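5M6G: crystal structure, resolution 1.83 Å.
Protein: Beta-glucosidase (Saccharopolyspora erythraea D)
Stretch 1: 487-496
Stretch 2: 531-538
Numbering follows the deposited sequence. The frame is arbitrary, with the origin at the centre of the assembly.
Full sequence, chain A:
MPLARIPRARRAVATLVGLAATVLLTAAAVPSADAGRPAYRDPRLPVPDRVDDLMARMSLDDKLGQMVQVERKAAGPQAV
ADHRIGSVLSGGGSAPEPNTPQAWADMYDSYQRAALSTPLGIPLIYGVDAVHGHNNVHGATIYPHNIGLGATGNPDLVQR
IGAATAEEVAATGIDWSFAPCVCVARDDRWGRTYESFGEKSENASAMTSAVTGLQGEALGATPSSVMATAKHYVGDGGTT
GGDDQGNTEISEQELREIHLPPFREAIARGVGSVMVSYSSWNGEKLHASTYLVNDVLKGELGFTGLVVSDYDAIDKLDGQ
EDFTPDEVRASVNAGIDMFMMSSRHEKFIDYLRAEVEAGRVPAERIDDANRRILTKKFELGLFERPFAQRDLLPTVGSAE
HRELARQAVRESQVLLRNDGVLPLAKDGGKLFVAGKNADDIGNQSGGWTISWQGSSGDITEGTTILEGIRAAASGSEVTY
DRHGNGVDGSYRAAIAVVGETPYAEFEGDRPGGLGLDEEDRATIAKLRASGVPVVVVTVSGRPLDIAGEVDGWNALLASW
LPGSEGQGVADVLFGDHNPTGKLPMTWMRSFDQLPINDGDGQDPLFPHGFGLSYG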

# COMPACT_ATOMS: atom_id res chain seq x y z
N VAL A 487 13.83 5.43 -35.00
CA VAL A 487 12.72 4.67 -35.55
C VAL A 487 12.53 5.09 -37.01
O VAL A 487 12.77 6.24 -37.39
CB VAL A 487 11.43 4.89 -34.73
CG1 VAL A 487 10.86 6.30 -34.96
CG2 VAL A 487 10.40 3.83 -35.06
N ASP A 488 12.12 4.13 -37.84
CA ASP A 488 11.81 4.41 -39.23
C ASP A 488 10.80 3.38 -39.71
O ASP A 488 10.39 2.49 -38.97
CB ASP A 488 13.08 4.43 -40.11
CG ASP A 488 13.85 3.12 -40.09
OD1 ASP A 488 13.24 2.03 -40.12
OD2 ASP A 488 15.10 3.18 -40.07
N GLY A 489 10.41 3.51 -40.99
CA GLY A 489 9.38 2.67 -41.57
C GLY A 489 9.77 1.23 -41.79
O GLY A 489 8.90 0.44 -42.19
N SER A 490 11.02 0.86 -41.53
CA SER A 490 11.43 -0.53 -41.66
C SER A 490 10.99 -1.40 -40.49
O SER A 490 11.14 -2.63 -40.56
CB SER A 490 12.95 -0.62 -41.83
OG SER A 490 13.61 -0.43 -40.59
N TYR A 491 10.48 -0.81 -39.41
CA TYR A 491 10.06 -1.57 -38.23
C TYR A 491 8.63 -2.06 -38.40
O TYR A 491 7.79 -1.41 -39.02
CB TYR A 491 10.19 -0.70 -36.98
CG TYR A 491 11.63 -0.48 -36.58
CD1 TYR A 491 12.40 0.53 -37.16
CD2 TYR A 491 12.23 -1.30 -35.63
CE1 TYR A 491 13.72 0.71 -36.79
CE2 TYR A 491 13.54 -1.13 -35.27
CZ TYR A 491 14.29 -0.13 -35.84
OH TYR A 491 15.60 0.01 -35.46
N ARG A 492 8.34 -3.24 -37.83
CA ARG A 492 7.00 -3.78 -37.99
C ARG A 492 6.02 -3.20 -36.98
O ARG A 492 4.81 -3.18 -37.25
CB ARG A 492 7.01 -5.30 -37.91
CG ARG A 492 7.23 -5.87 -36.54
CD ARG A 492 7.00 -7.36 -36.57
NE ARG A 492 7.87 -8.07 -35.64
CZ ARG A 492 7.49 -8.54 -34.47
NH1 ARG A 492 6.23 -8.38 -34.08
NH2 ARG A 492 8.35 -9.18 -33.68
N ALA A 493 6.51 -2.71 -35.84
CA ALA A 493 5.65 -2.05 -34.86
C ALA A 493 6.55 -1.25 -33.93
O ALA A 493 7.73 -1.56 -33.77
CB ALA A 493 4.80 -3.04 -34.07
N ALA A 494 5.97 -0.23 -33.31
CA ALA A 494 6.68 0.58 -32.32
C ALA A 494 5.86 0.62 -31.04
O ALA A 494 4.65 0.84 -31.09
CB ALA A 494 6.94 2.00 -32.84
N ILE A 495 6.53 0.42 -29.91
CA ILE A 495 5.90 0.36 -28.59
C ILE A 495 6.43 1.53 -27.78
O ILE A 495 7.64 1.65 -27.56
CB ILE A 495 6.18 -0.97 -27.88
CG1 ILE A 495 5.74 -2.14 -28.75
CG2 ILE A 495 5.48 -1.01 -26.50
CD1 ILE A 495 6.39 -3.45 -28.37
N ALA A 496 5.52 2.38 -27.30
CA ALA A 496 5.88 3.56 -26.52
C ALA A 496 5.37 3.36 -25.10
O ALA A 496 4.16 3.42 -24.87
CB ALA A 496 5.31 4.83 -27.15
N GLY A 531 5.17 6.16 -39.64
CA GLY A 531 4.19 5.41 -40.39
C GLY A 531 3.99 3.99 -39.92
O GLY A 531 3.15 3.28 -40.47
N VAL A 532 4.73 3.57 -38.91
CA VAL A 532 4.69 2.23 -38.35
C VAL A 532 3.54 2.17 -37.34
O VAL A 532 3.23 3.19 -36.72
CB VAL A 532 6.07 1.94 -37.71
CG1 VAL A 532 6.00 0.94 -36.59
CG2 VAL A 532 7.08 1.57 -38.80
N PRO A 533 2.87 1.02 -37.17
CA PRO A 533 1.82 0.93 -36.14
C PRO A 533 2.39 1.15 -34.75
O PRO A 533 3.46 0.62 -34.42
CB PRO A 533 1.28 -0.50 -36.30
CG PRO A 533 1.73 -0.94 -37.68
CD PRO A 533 3.00 -0.21 -37.97
N VAL A 534 1.68 1.93 -33.94
CA VAL A 534 2.17 2.39 -32.64
C VAL A 534 1.27 1.84 -31.53
O VAL A 534 0.06 2.08 -31.53
CB VAL A 534 2.26 3.92 -32.57
CG1 VAL A 534 2.75 4.35 -31.19
CG2 VAL A 534 3.20 4.44 -33.65
N VAL A 535 1.89 1.13 -30.60
CA VAL A 535 1.27 0.61 -29.39
C VAL A 535 1.70 1.51 -28.25
O VAL A 535 2.89 1.64 -27.97
CB VAL A 535 1.71 -0.84 -29.12
CG1 VAL A 535 1.12 -1.36 -27.80
CG2 VAL A 535 1.34 -1.75 -30.29
N VAL A 536 0.74 2.14 -27.58
CA VAL A 536 1.05 2.98 -26.43
C VAL A 536 0.73 2.21 -25.16
O VAL A 536 -0.33 1.59 -25.03
CB VAL A 536 0.31 4.32 -26.51
CG1 VAL A 536 0.50 5.10 -25.22
CG2 VAL A 536 0.82 5.13 -27.72
N VAL A 537 1.67 2.23 -24.22
CA VAL A 537 1.53 1.53 -22.96
C VAL A 537 1.68 2.56 -21.85
O VAL A 537 2.71 3.22 -21.76
CB VAL A 537 2.59 0.42 -22.81
CG1 VAL A 537 2.38 -0.33 -21.50
CG2 VAL A 537 2.51 -0.53 -24.01
N THR A 538 0.63 2.73 -21.04
CA THR A 538 0.69 3.69 -19.95
C THR A 538 1.16 2.97 -18.69
O THR A 538 0.53 2.01 -18.25
CB THR A 538 -0.65 4.40 -19.71
OG1 THR A 538 -1.69 3.44 -19.45
CG2 THR A 538 -1.03 5.28 -20.90

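The most distinctive feature of this contact is the way a single side chain, that of Val532, occupies the approach to a short parallel β-ladder. Its CA-to-CB bond points toward the other stretch, and it has more area covered there than any other residue of the pair. The t rotamer places its two methyl groups against different parts of the opposing backbone. Val532 CG2 packs against the turn, 3.1 Å from Tyr491 O, 3.4 Å from Asp488 O and 3.8 Å from Gly489 CA, whereas Val532 CG1 lies against the chain that follows, 3.5 Å from both Ala493 CA and Ala494 N. Most of this packing is therefore methyl against main chain; the nearest side-chain approach is between Val532 CG1 and Ala494 CB, at 4.0 Å.

The turn that receives CG2 is a type I β turn from Asp488 to Tyr491. Its closing hydrogen bond, from Tyr491 N to Asp488 O, is weak at 3.3 Å, but the Asp488 side chain supplements it: Asp488 OD1 accepts hydrogen bonds from Ser490 N at 2.9 Å and from Ser490 OG at 2.5 Å. Next to the turn, Pro533 CD packs 3.6 Å from Arg492 O, while the guanidinium group of Arg492 is hydrogen-bonded elsewhere in the structure.

Beyond this point the two chains run side by side, their strand axes inclined by 17° and 4.7 Å apart at closest approach. Ala494 pairs with Val534, Ile495 with Val535 and Ala496 with Val536. Four nearly linear hydrogen bonds alternate in direction, as parallel pairing requires. Ala494 N donates to Pro533 O at 2.9 Å, and Ala494 O accepts from Val535 N at 2.8 Å; Ala496 repeats the pattern, its N donating to Val535 O and its O accepting from Val537 N, both at 2.8 Å. Proline has no amide hydrogen to donate, yet its carbonyl provides the first acceptor of the ladder. CA-H···O contacts accompany these bonds, the shortest being Val534 CA to Ala494 O and Ile495 CA to Val535 O, each 3.3 Å.

Side chains alternate between the faces of the sheet. Ala494, Ala496, Val534 and Val536 share one face; Ile495 and Val535 lie on the other, where Ile495 CG1 comes within 4.3 Å of Val535 CB. Ile495 also reaches along the neighbouring strand, bringing its CG2 to 3.9 Å from Val537 CG2. The paired residues are all buried, and within this contact the backbone N and O of Ala494, Ala496 and Val535 are each hydrogen-bonded across the pair.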